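Local coordinates for octenoyl-coa reductase/carboxylase (PDB 4A10), which catalyses the NADPH-dependent reductive carboxylation of 2-octenoyl-CoA, as a medium-chain dehydrogenase/reductase family enzyme, at the interface of chains A and B. Residues are numbered along the deposited sequence; one frame, centred on the assembly and turned at random. Chains: chain A/B, Octenoyl-coa reductase/carboxylase.

The interface of chains A and B. Residues chain A 146-150, 152; chain B 182, 185, 365-366, 369.
This is a two-fold symmetric interface between identical subunits, and it joins two subunits of the homotetramer. A loop and the 3-10 helix 149-152 of chain A pack against the start of helix 365-376 of chain B. A:Pro149 has the largest area hidden in this patch, 90 Å² under chain B. Its ring crosses the side chain of B:Gln369 at about a right angle, and A:Pro149 CG is 3.5 Å from B:Gln369 CD, the amide carbon. B:Gln369 is extended, CG anti to the backbone N, so the flat amide lies against the proline. B:His365 also has CG anti to its N (chi1 -161°). Its imidazole sits between A:Pro149 CG on one face and the carbonyl O of its own chain's B:Ser182 on the other. At the ring edge, NE2 makes a weak hydrogen bond to A:Gln147 O. The rings of A:His152 and B:His365 meet edge to face, planes 82° apart. B:His365 CB lies over the face of A:His152, 3.8 Å from the ring centroid. A:His152 NE2 donates a nearly straight bond (165° at H) to A:Glu146 O, 2.7 Å away, which fixes the ring's rotation. Its ND1 reaches B:His365 N through a water. An alanine here would remove the ring face under B:His365 CB, the bond to A:Glu146 O and the ND1 water bridge, and would probably loosen the loop and its fit to helix 365-376. Further waters link A:Ala150 to B:Glu366 and B:Gln369. The patch thus helps hold paired subunits together in the tetramer.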
loop_
_atom_site.group_PDB
_atom_site.type_symbol
_atom_site.label_atom_id
_atom_site.label_comp_id
_atom_site.label_asym_id
_atom_site.label_seq_id
_atom_site.Cartn_x
_atom_site.Cartn_y
_atom_site.Cartn_z
ATOM N N GLU A 146 25.343 -1.096 -1.710
ATOM C CA GLU A 146 24.579 -2.330 -1.636
ATOM C C GLU A 146 24.747 -3.030 -0.285
ATOM O O GLU A 146 24.068 -4.033 0.001
ATOM C CB GLU A 146 24.991 -3.262 -2.779
ATOM C CG GLU A 146 24.786 -2.676 -4.175
ATOM C CD GLU A 146 25.942 -1.792 -4.613
ATOM O OE1 GLU A 146 26.817 -1.459 -3.762
ATOM O OE2 GLU A 146 25.986 -1.447 -5.825
ATOM N N GLN A 147 25.610 -2.471 0.556
ATOM C CA GLN A 147 25.854 -2.973 1.912
ATOM C C GLN A 147 24.901 -2.406 2.948
ATOM O O GLN A 147 24.657 -3.019 3.980
ATOM C CB GLN A 147 27.270 -2.651 2.359
ATOM C CG GLN A 147 28.136 -3.861 2.521
ATOM C CD GLN A 147 29.471 -3.526 3.141
ATOM O OE1 GLN A 147 30.487 -3.496 2.453
ATOM N NE2 GLN A 147 29.476 -3.261 4.443
ATOM N N GLU A 148 24.395 -1.209 2.671
ATOM C CA GLU A 148 23.403 -0.509 3.494
ATOM C C GLU A 148 22.055 -1.245 3.565
ATOM O O GLU A 148 21.498 -1.603 2.530
ATOM C CB GLU A 148 23.115 0.858 2.881
ATOM C CG GLU A 148 23.902 2.029 3.427
ATOM C CD GLU A 148 23.250 3.366 3.067
ATOM O OE1 GLU A 148 23.437 3.843 1.935
ATOM O OE2 GLU A 148 22.542 3.934 3.921
ATOM N N PRO A 149 21.505 -1.426 4.780
ATOM C CA PRO A 149 20.175 -2.034 4.889
ATOM C C PRO A 149 19.122 -1.394 3.992
ATOM O O PRO A 149 18.452 -2.113 3.256
ATOM C CB PRO A 149 19.811 -1.825 6.352
ATOM C CG PRO A 149 21.155 -1.909 7.044
ATOM C CD PRO A 149 22.127 -1.228 6.103
ATOM N N ALA A 150 18.990 -0.066 4.050
ATOM C CA ALA A 150 17.884 0.615 3.363
ATOM C C ALA A 150 17.826 0.283 1.869
ATOM O O ALA A 150 16.735 0.194 1.304
ATOM C CB ALA A 150 17.912 2.136 3.610
ATOM N N HIS A 152 18.126 -2.518 0.390
ATOM C CA HIS A 152 17.434 -3.786 0.177
ATOM C C HIS A 152 15.928 -3.665 0.409
ATOM O O HIS A 152 15.185 -4.644 0.312
ATOM C CB HIS A 152 18.033 -4.856 1.098
ATOM C CG HIS A 152 19.471 -5.161 0.802
ATOM N ND1 HIS A 152 19.897 -6.397 0.370
ATOM C CD2 HIS A 152 20.578 -4.382 0.859
ATOM C CE1 HIS A 152 21.206 -6.372 0.185
ATOM N NE2 HIS A 152 21.643 -5.158 0.469
ATOM N N SER B 182 26.502 -7.886 3.226
ATOM C CA SER B 182 25.102 -7.515 3.401
ATOM C C SER B 182 24.297 -8.533 4.227
ATOM O O SER B 182 23.081 -8.445 4.288
ATOM C CB SER B 182 24.426 -7.254 2.048
ATOM O OG SER B 182 24.545 -8.385 1.200
ATOM N N LEU B 185 25.181 -7.347 10.740
ATOM C CA LEU B 185 24.698 -6.205 11.517
ATOM C C LEU B 185 25.455 -6.126 12.835
ATOM O O LEU B 185 25.946 -7.155 13.307
ATOM C CB LEU B 185 23.173 -6.295 11.746
ATOM C CG LEU B 185 22.257 -6.126 10.527
ATOM C CD1 LEU B 185 20.845 -6.657 10.830
ATOM C CD2 LEU B 185 22.207 -4.654 10.049
ATOM N N HIS B 365 17.722 -7.306 4.264
ATOM C CA HIS B 365 18.671 -6.587 5.098
ATOM C C HIS B 365 18.058 -5.362 5.817
ATOM O O HIS B 365 18.453 -5.058 6.938
ATOM C CB HIS B 365 19.878 -6.211 4.232
ATOM C CG HIS B 365 21.129 -5.883 4.990
ATOM N ND1 HIS B 365 21.443 -6.436 6.218
ATOM C CD2 HIS B 365 22.185 -5.102 4.649
ATOM C CE1 HIS B 365 22.610 -5.968 6.621
ATOM N NE2 HIS B 365 23.088 -5.171 5.681
ATOM N N GLU B 366 17.107 -4.671 5.181
ATOM C CA GLU B 366 16.402 -3.557 5.827
ATOM C C GLU B 366 15.532 -4.008 6.998
ATOM O O GLU B 366 15.598 -3.411 8.085
ATOM C CB GLU B 366 15.550 -2.777 4.816
ATOM C CG GLU B 366 14.747 -1.631 5.439
ATOM C CD GLU B 366 13.600 -1.162 4.559
ATOM O OE1 GLU B 366 12.780 -2.008 4.120
ATOM O OE2 GLU B 366 13.514 0.057 4.310
ATOM N N GLN B 369 17.701 -5.037 10.005
ATOM C CA GLN B 369 18.142 -3.847 10.730
ATOM C C GLN B 369 17.018 -3.316 11.639
ATOM O O GLN B 369 17.267 -2.927 12.769
ATOM C CB GLN B 369 18.585 -2.727 9.772
ATOM C CG GLN B 369 18.826 -1.401 10.507
ATOM C CD GLN B 369 19.455 -0.323 9.657
ATOM O OE1 GLN B 369 20.674 -0.123 9.695
ATOM N NE2 GLN B 369 18.632 0.387 8.890
HETATM O O HOH W 1 14.494 1.470 2.436
HETATM O O HOH W 2 18.463 -8.500 1.679
HETATM O O HOH W 3 20.166 1.656 6.383
#